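Local coordinates for tube-forming protein in Mycobacterial Envelpe, TiME (Mycolicibacterium smegmatis, PDB 7CU9) that probably forms a tube across the mycobacterial outer envelope through which proteins may be secreted, at residues 12-15 and 16-19; 142-146 and 147-151; 178-181 and 182-186. All coordinates share one frame; numbering follows the deposited sequence.

Interaction 1 of 3, residues 12-15 and 16-19; sequences VMPK and GSVS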
loop_
_atom_site.group_PDB
_atom_site.type_symbol
_atom_site.label_atom_id
_atom_site.label_comp_id
_atom_site.label_asym_id
_atom_site.label_seq_id
_atom_site.Cartn_x
_atom_site.Cartn_y
_atom_site.Cartn_z
ATOM N N VAL B 12 20.972 -2.177 0.625
ATOM C CA VAL B 12 19.944 -1.522 -0.239
ATOM C C VAL B 12 19.078 -2.620 -0.855
ATOM O O VAL B 12 19.620 -3.439 -1.622
ATOM C CB VAL B 12 20.591 -0.628 -1.311
ATOM C CG1 VAL B 12 19.546 0.012 -2.213
ATOM C CG2 VAL B 12 21.490 0.428 -0.696
ATOM N N MET B 13 17.789 -2.649 -0.512
ATOM C CA MET B 13 16.847 -3.695 -0.979
ATOM C C MET B 13 16.584 -3.490 -2.467
ATOM O O MET B 13 16.285 -2.378 -2.904
ATOM C CB MET B 13 15.527 -3.644 -0.203
ATOM C CG MET B 13 15.669 -3.937 1.280
ATOM S SD MET B 13 16.373 -5.575 1.622
ATOM C CE MET B 13 18.079 -5.150 1.962
ATOM N N PRO B 14 16.708 -4.552 -3.293
ATOM C CA PRO B 14 16.412 -4.452 -4.720
ATOM C C PRO B 14 14.899 -4.369 -4.972
ATOM O O PRO B 14 14.135 -4.618 -4.056
ATOM C CB PRO B 14 17.023 -5.742 -5.282
ATOM C CG PRO B 14 16.888 -6.726 -4.151
ATOM C CD PRO B 14 17.125 -5.906 -2.897
ATOM N N LYS B 15 14.509 -4.018 -6.200
ATOM C CA LYS B 15 13.090 -3.740 -6.558
ATOM C C LYS B 15 12.195 -4.934 -6.187
ATOM O O LYS B 15 11.067 -4.687 -5.732
ATOM C CB LYS B 15 12.960 -3.345 -8.031
ATOM C CG LYS B 15 13.479 -4.344 -9.055
ATOM C CD LYS B 15 13.255 -3.859 -10.468
ATOM C CE LYS B 15 13.744 -4.828 -11.522
ATOM N NZ LYS B 15 13.782 -4.186 -12.857
ATOM N N GLY B 16 12.661 -6.176 -6.361
ATOM C CA GLY B 16 11.892 -7.383 -5.995
ATOM C C GLY B 16 11.510 -7.387 -4.524
ATOM O O GLY B 16 10.346 -7.666 -4.198
ATOM N N SER B 17 12.465 -7.078 -3.647
ATOM C CA SER B 17 12.266 -7.001 -2.182
ATOM C C SER B 17 11.359 -5.813 -1.851
ATOM O O SER B 17 10.476 -5.968 -1.006
ATOM C CB SER B 17 13.585 -6.915 -1.470
ATOM O OG SER B 17 14.322 -8.115 -1.663
ATOM N N VAL B 18 11.571 -4.670 -2.503
ATOM C CA VAL B 18 10.730 -3.456 -2.290
ATOM C C VAL B 18 9.279 -3.802 -2.651
ATOM O O VAL B 18 8.379 -3.460 -1.868
ATOM C CB VAL B 18 11.249 -2.243 -3.081
ATOM C CG1 VAL B 18 10.276 -1.077 -3.010
ATOM C CG2 VAL B 18 12.627 -1.815 -2.596
ATOM N N SER B 19 9.064 -4.486 -3.775
ATOM C CA SER B 19 7.715 -4.926 -4.219
ATOM C C SER B 19 7.060 -5.791 -3.133
ATOM O O SER B 19 5.873 -5.571 -2.831
ATOM C CB SER B 19 7.775 -5.647 -5.542
ATOM O OG SER B 19 6.502 -6.196 -5.865
#
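Pro-14 and Val-18 meet where the chain, leaving the short loop after helix 8-11, winds into helix 15-22. The carbonyl of Pro-14 is the first acceptor of this turn: Val-18 N donates to Pro-14 O at 3.0 Å. One residue on, Ser-19 N reaches Lys-15 O at 2.8 Å.

Val-18 CB lies 3.6 Å from Lys-15 O. With CG1 anti to the backbone N (chi1 172°), CG2 is left beside that N and anti to the carbonyl carbon, facing the start of the helix. There Val-18 CG2 packs against Pro-14 O at 3.5 Å, lies 3.7 Å from Met-13 O and ends 4.2 Å from Met-13 CB. Beyond the turn, the valine side chain packs on Val-82 and Gln-84 of strand 77-89 and on Ile-26, which makes it the buried member of an otherwise surface contact.

Ser-17 sets its OG beside the Pro-14 ring, 3.8 Å from both CG and CD, a van der Waals approach, while Met-13 CB touches Ser-17 CB. The polar ends of two residues turn to other partners, Lys-15 NZ to Arg-27 O and Ser-19 OG to Ala-24 O. Pro-14, in the N-cap position, thus supplies the first of two consecutive i to i+4 acceptors, and the contact forms the N-terminal turn of helix 15-22, with Val-18 packed against strand 77-89 of the sheet.

Interaction 2 of 3, residues 142-146 and 147-151; sequences KQEAG and TDRRC
This is a beta-hairpin contact: strand 137-144 turns back into strand 150-158 within the large antiparallel sheet. Lys-142 and Cys-151 form a hydrogen-bonded pair, with Lys-142 N to Cys-151 O at 3.1 Å and Cys-151 N to Lys-142 O at 2.8 Å. Gln-143 and Arg-150 follow as a non-hydrogen-bonded pair, and Glu-144 N donates to Arg-149 O.

On the Lys-142 face, the extended lysine chain runs alongside Cys-151, its CE 3.8 Å from SG; NZ goes on to Ala-50 O and a cation-pi contact with Trp-126, while the sulfur is disulfide-bonded to Cys-168. On the other face, the Gln-143 chain passes over Arg-150 CG, with amide and guanidinium planes 48° apart. Its NE2 donates to Thr-147 O at 3.0 Å, in the amide plane, which fixes the amide's rotation.

At the bend, Glu-144 O accepts from Thr-147 N at 3.1 Å and OG1 at 2.8 Å, both on one face of its carbonyl. Set between its backbone N and carbonyl carbon (chi1 82°), OG1 also accepts from Arg-149 N at 3.0 Å. A type II turn over Glu-144 to Thr-147, with Gly-146 at positive phi, thus runs straight into an ST turn to close the hairpin.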
loop_
_atom_site.group_PDB
_atom_site.type_symbol
_atom_site.label_atom_id
_atom_site.label_comp_id
_atom_site.label_asym_id
_atom_site.label_seq_id
_atom_site.Cartn_x
_atom_site.Cartn_y
_atom_site.Cartn_z
ATOM N N LYS B 142 5.783 14.188 4.029
ATOM C CA LYS B 142 5.461 15.322 3.132
ATOM C C LYS B 142 4.273 14.909 2.267
ATOM O O LYS B 142 4.198 13.746 1.844
ATOM C CB LYS B 142 6.688 15.798 2.350
ATOM C CG LYS B 142 7.326 14.790 1.412
ATOM C CD LYS B 142 8.381 15.407 0.503
ATOM C CE LYS B 142 8.799 14.468 -0.609
ATOM N NZ LYS B 142 9.633 15.152 -1.622
ATOM N N GLN B 143 3.345 15.838 2.076
ATOM C CA GLN B 143 2.119 15.619 1.277
ATOM C C GLN B 143 2.139 16.593 0.104
ATOM O O GLN B 143 2.389 17.793 0.335
ATOM C CB GLN B 143 0.872 15.835 2.123
ATOM C CG GLN B 143 -0.410 15.639 1.327
ATOM C CD GLN B 143 -1.609 15.359 2.195
ATOM O OE1 GLN B 143 -1.548 15.414 3.422
ATOM N NE2 GLN B 143 -2.719 15.042 1.552
ATOM N N GLU B 144 1.891 16.098 -1.107
ATOM C CA GLU B 144 1.885 16.959 -2.313
ATOM C C GLU B 144 0.565 17.732 -2.331
ATOM O O GLU B 144 -0.502 17.099 -2.198
ATOM C CB GLU B 144 2.111 16.139 -3.580
ATOM C CG GLU B 144 2.310 17.012 -4.804
ATOM C CD GLU B 144 2.814 16.290 -6.038
ATOM O OE1 GLU B 144 2.703 15.053 -6.088
ATOM O OE2 GLU B 144 3.322 16.976 -6.947
ATOM N N ALA B 145 0.648 19.058 -2.446
ATOM C CA ALA B 145 -0.507 19.980 -2.375
ATOM C C ALA B 145 -1.572 19.549 -3.388
ATOM O O ALA B 145 -1.209 19.255 -4.547
ATOM C CB ALA B 145 -0.049 21.397 -2.619
ATOM N N GLY B 146 -2.832 19.486 -2.943
ATOM C CA GLY B 146 -4.003 19.175 -3.784
ATOM C C GLY B 146 -4.105 17.702 -4.145
ATOM O O GLY B 146 -4.903 17.372 -5.046
ATOM N N THR B 147 -3.340 16.828 -3.480
ATOM C CA THR B 147 -3.334 15.364 -3.742
ATOM C C THR B 147 -3.408 14.604 -2.417
ATOM O O THR B 147 -3.207 15.227 -1.359
ATOM C CB THR B 147 -2.085 14.913 -4.511
ATOM O OG1 THR B 147 -1.025 14.759 -3.564
ATOM C CG2 THR B 147 -1.669 15.867 -5.609
ATOM N N ASP B 148 -3.647 13.296 -2.496
ATOM C CA ASP B 148 -3.560 12.366 -1.341
ATOM C C ASP B 148 -2.203 11.652 -1.370
ATOM O O ASP B 148 -2.075 10.619 -0.700
ATOM C CB ASP B 148 -4.726 11.376 -1.340
ATOM C CG ASP B 148 -4.768 10.430 -2.528
ATOM O OD1 ASP B 148 -3.986 10.634 -3.479
ATOM O OD2 ASP B 148 -5.591 9.491 -2.495
ATOM N N ARG B 149 -1.230 12.162 -2.129
ATOM C CA ARG B 149 0.113 11.534 -2.210
ATOM C C ARG B 149 0.950 11.987 -1.011
ATOM O O ARG B 149 1.172 13.207 -0.847
ATOM C CB ARG B 149 0.819 11.881 -3.518
ATOM C CG ARG B 149 2.160 11.177 -3.670
ATOM C CD ARG B 149 2.731 11.441 -5.040
ATOM N NE ARG B 149 3.990 10.766 -5.314
ATOM C CZ ARG B 149 4.131 9.491 -5.669
ATOM N NH1 ARG B 149 3.086 8.683 -5.753
ATOM N NH2 ARG B 149 5.341 9.023 -5.927
ATOM N N ARG B 150 1.413 11.031 -0.209
ATOM C CA ARG B 150 2.273 11.314 0.962
ATOM C C ARG B 150 3.522 10.443 0.878
ATOM O O ARG B 150 3.423 9.278 0.458
ATOM C CB ARG B 150 1.524 11.107 2.280
ATOM C CG ARG B 150 0.404 12.117 2.483
ATOM C CD ARG B 150 -0.173 12.092 3.875
ATOM N NE ARG B 150 -0.851 10.823 4.113
ATOM C CZ ARG B 150 -1.142 10.326 5.310
ATOM N NH1 ARG B 150 -0.841 10.994 6.411
ATOM N NH2 ARG B 150 -1.745 9.153 5.404
ATOM N N CYS B 151 4.657 11.038 1.224
ATOM C CA CYS B 151 5.952 10.340 1.367
ATOM C C CYS B 151 6.235 10.201 2.858
ATOM O O CYS B 151 6.369 11.235 3.524
ATOM C CB CYS B 151 7.072 11.098 0.674
ATOM S SG CYS B 151 6.824 11.258 -1.114
#

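Interaction 3 of 3, residues 178-181 and 182-186; sequences NVLA and GAMQN
Leu-180 and Met-184 lie one turn apart on the buried side of helix 174-185. Leu-180 CG stands anti to the backbone N (chi1 176°), while Met-184 takes the other common helical setting, CG beside its backbone N (chi1 -64°). That choice lays Met-184 CG over the preceding turn, 3.3 Å from Leu-180 O, and carries SD to 4.0 Å from Leu-180 CG. The methionine chain then bends at chi3, turning CE off from the leucine, so the two side chains meet through the sulfur at an oblique angle.

The same turn is held by Met-184 N to Leu-180 O, 2.9 Å. On another side of the helix, Gln-185 extends fully and its OE1 accepts a hydrogen bond from a water at 2.7 Å; the same water donates weakly to Ala-181 O at 3.0 Å, a carbonyl that already receives Gln-185 N. OE1 has a second partner in Arg-158 NE. Ala-183 CB lies 3.4 Å from Leu-180 O.

The helix packs against the sheet: Leu-180 and Met-184 pack on strands 77-89 and 161-169, Ala-181 on strands 150-158 and 161-169, and Val-179 and Leu-180 reach Ile-21 of helix 15-22.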
loop_
_atom_site.group_PDB
_atom_site.type_symbol
_atom_site.label_atom_id
_atom_site.label_comp_id
_atom_site.label_asym_id
_atom_site.label_seq_id
_atom_site.Cartn_x
_atom_site.Cartn_y
_atom_site.Cartn_z
ATOM N N ASN B 178 8.664 1.418 7.544
ATOM C CA ASN B 178 9.172 0.794 8.796
ATOM C C ASN B 178 9.655 -0.629 8.498
ATOM O O ASN B 178 10.734 -1.000 8.991
ATOM C CB ASN B 178 8.127 0.828 9.910
ATOM C CG ASN B 178 7.913 2.228 10.437
ATOM O OD1 ASN B 178 8.729 3.116 10.197
ATOM N ND2 ASN B 178 6.810 2.438 11.136
ATOM N N VAL B 179 8.905 -1.402 7.709
ATOM C CA VAL B 179 9.348 -2.773 7.321
ATOM C C VAL B 179 10.664 -2.647 6.541
ATOM O O VAL B 179 11.606 -3.407 6.822
ATOM C CB VAL B 179 8.279 -3.523 6.505
ATOM C CG1 VAL B 179 8.838 -4.802 5.909
ATOM C CG2 VAL B 179 7.043 -3.823 7.338
ATOM N N LEU B 180 10.726 -1.704 5.602
ATOM C CA LEU B 180 11.902 -1.499 4.719
ATOM C C LEU B 180 13.122 -1.122 5.567
ATOM O O LEU B 180 14.175 -1.744 5.382
ATOM C CB LEU B 180 11.574 -0.416 3.691
ATOM C CG LEU B 180 12.716 -0.004 2.763
ATOM C CD1 LEU B 180 13.328 -1.211 2.057
ATOM C CD2 LEU B 180 12.236 1.027 1.759
ATOM N N ALA B 181 13.000 -0.130 6.447
ATOM C CA ALA B 181 14.113 0.296 7.327
ATOM C C ALA B 181 14.578 -0.895 8.175
ATOM O O ALA B 181 15.796 -1.037 8.373
ATOM C CB ALA B 181 13.715 1.474 8.176
ATOM N N GLY B 182 13.646 -1.718 8.662
ATOM C CA GLY B 182 13.977 -2.951 9.402
ATOM C C GLY B 182 14.807 -3.900 8.553
ATOM O O GLY B 182 15.831 -4.414 9.040
ATOM N N ALA B 183 14.398 -4.125 7.305
ATOM C CA ALA B 183 15.080 -5.037 6.360
ATOM C C ALA B 183 16.499 -4.526 6.090
ATOM O O ALA B 183 17.436 -5.341 6.046
ATOM C CB ALA B 183 14.284 -5.162 5.085
ATOM N N MET B 184 16.656 -3.214 5.928
ATOM C CA MET B 184 17.981 -2.582 5.685
ATOM C C MET B 184 18.863 -2.810 6.916
ATOM O O MET B 184 20.019 -3.254 6.754
ATOM C CB MET B 184 17.823 -1.085 5.409
ATOM C CG MET B 184 17.037 -0.798 4.141
ATOM S SD MET B 184 16.429 0.895 4.066
ATOM C CE MET B 184 17.957 1.750 3.693
ATOM N N GLN B 185 18.332 -2.554 8.108
ATOM C CA GLN B 185 19.116 -2.686 9.363
ATOM C C GLN B 185 19.538 -4.148 9.552
ATOM O O GLN B 185 20.647 -4.384 10.069
ATOM C CB GLN B 185 18.324 -2.184 10.566
ATOM C CG GLN B 185 19.102 -2.341 11.864
ATOM C CD GLN B 185 18.474 -1.642 13.042
ATOM O OE1 GLN B 185 17.646 -0.749 12.895
ATOM N NE2 GLN B 185 18.905 -2.025 14.235
ATOM N N ASN B 186 18.696 -5.100 9.140
ATOM C CA ASN B 186 18.951 -6.555 9.340
ATOM C C ASN B 186 20.207 -7.006 8.581
ATOM O O ASN B 186 20.721 -8.084 8.922
ATOM C CB ASN B 186 17.734 -7.403 8.960
ATOM C CG ASN B 186 16.598 -7.293 9.954
ATOM O OD1 ASN B 186 16.792 -6.860 11.088
ATOM N ND2 ASN B 186 15.405 -7.695 9.543
HETATM O O HOH W 1 15.946 0.172 11.069
#

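Interactions 1 and 3 are neighbours, their centres 11 Å apart. They touch where Met-13 CG lies 3.7 Å from Leu-180 CD1 and Met-13 SD lies 4.1 Å from Ala-183 CB, so the approach to helix 15-22 packs on helix 174-185. Val-18, Leu-180 and Met-184 also share Gln-84 of strand 77-89 as a partner. Interaction 2 stands apart, its nearest atoms about 12 Å from interaction 1 and about 10 Å from interaction 3; strands 150-158 and 161-169 link it to the helix of interaction 3. A magnesium ion about 14 Å from the Gln-185 side chain and a glycerol, probably from the crystallisation liquor, about 6 Å from that of Asp-148 mark no known site in these contacts.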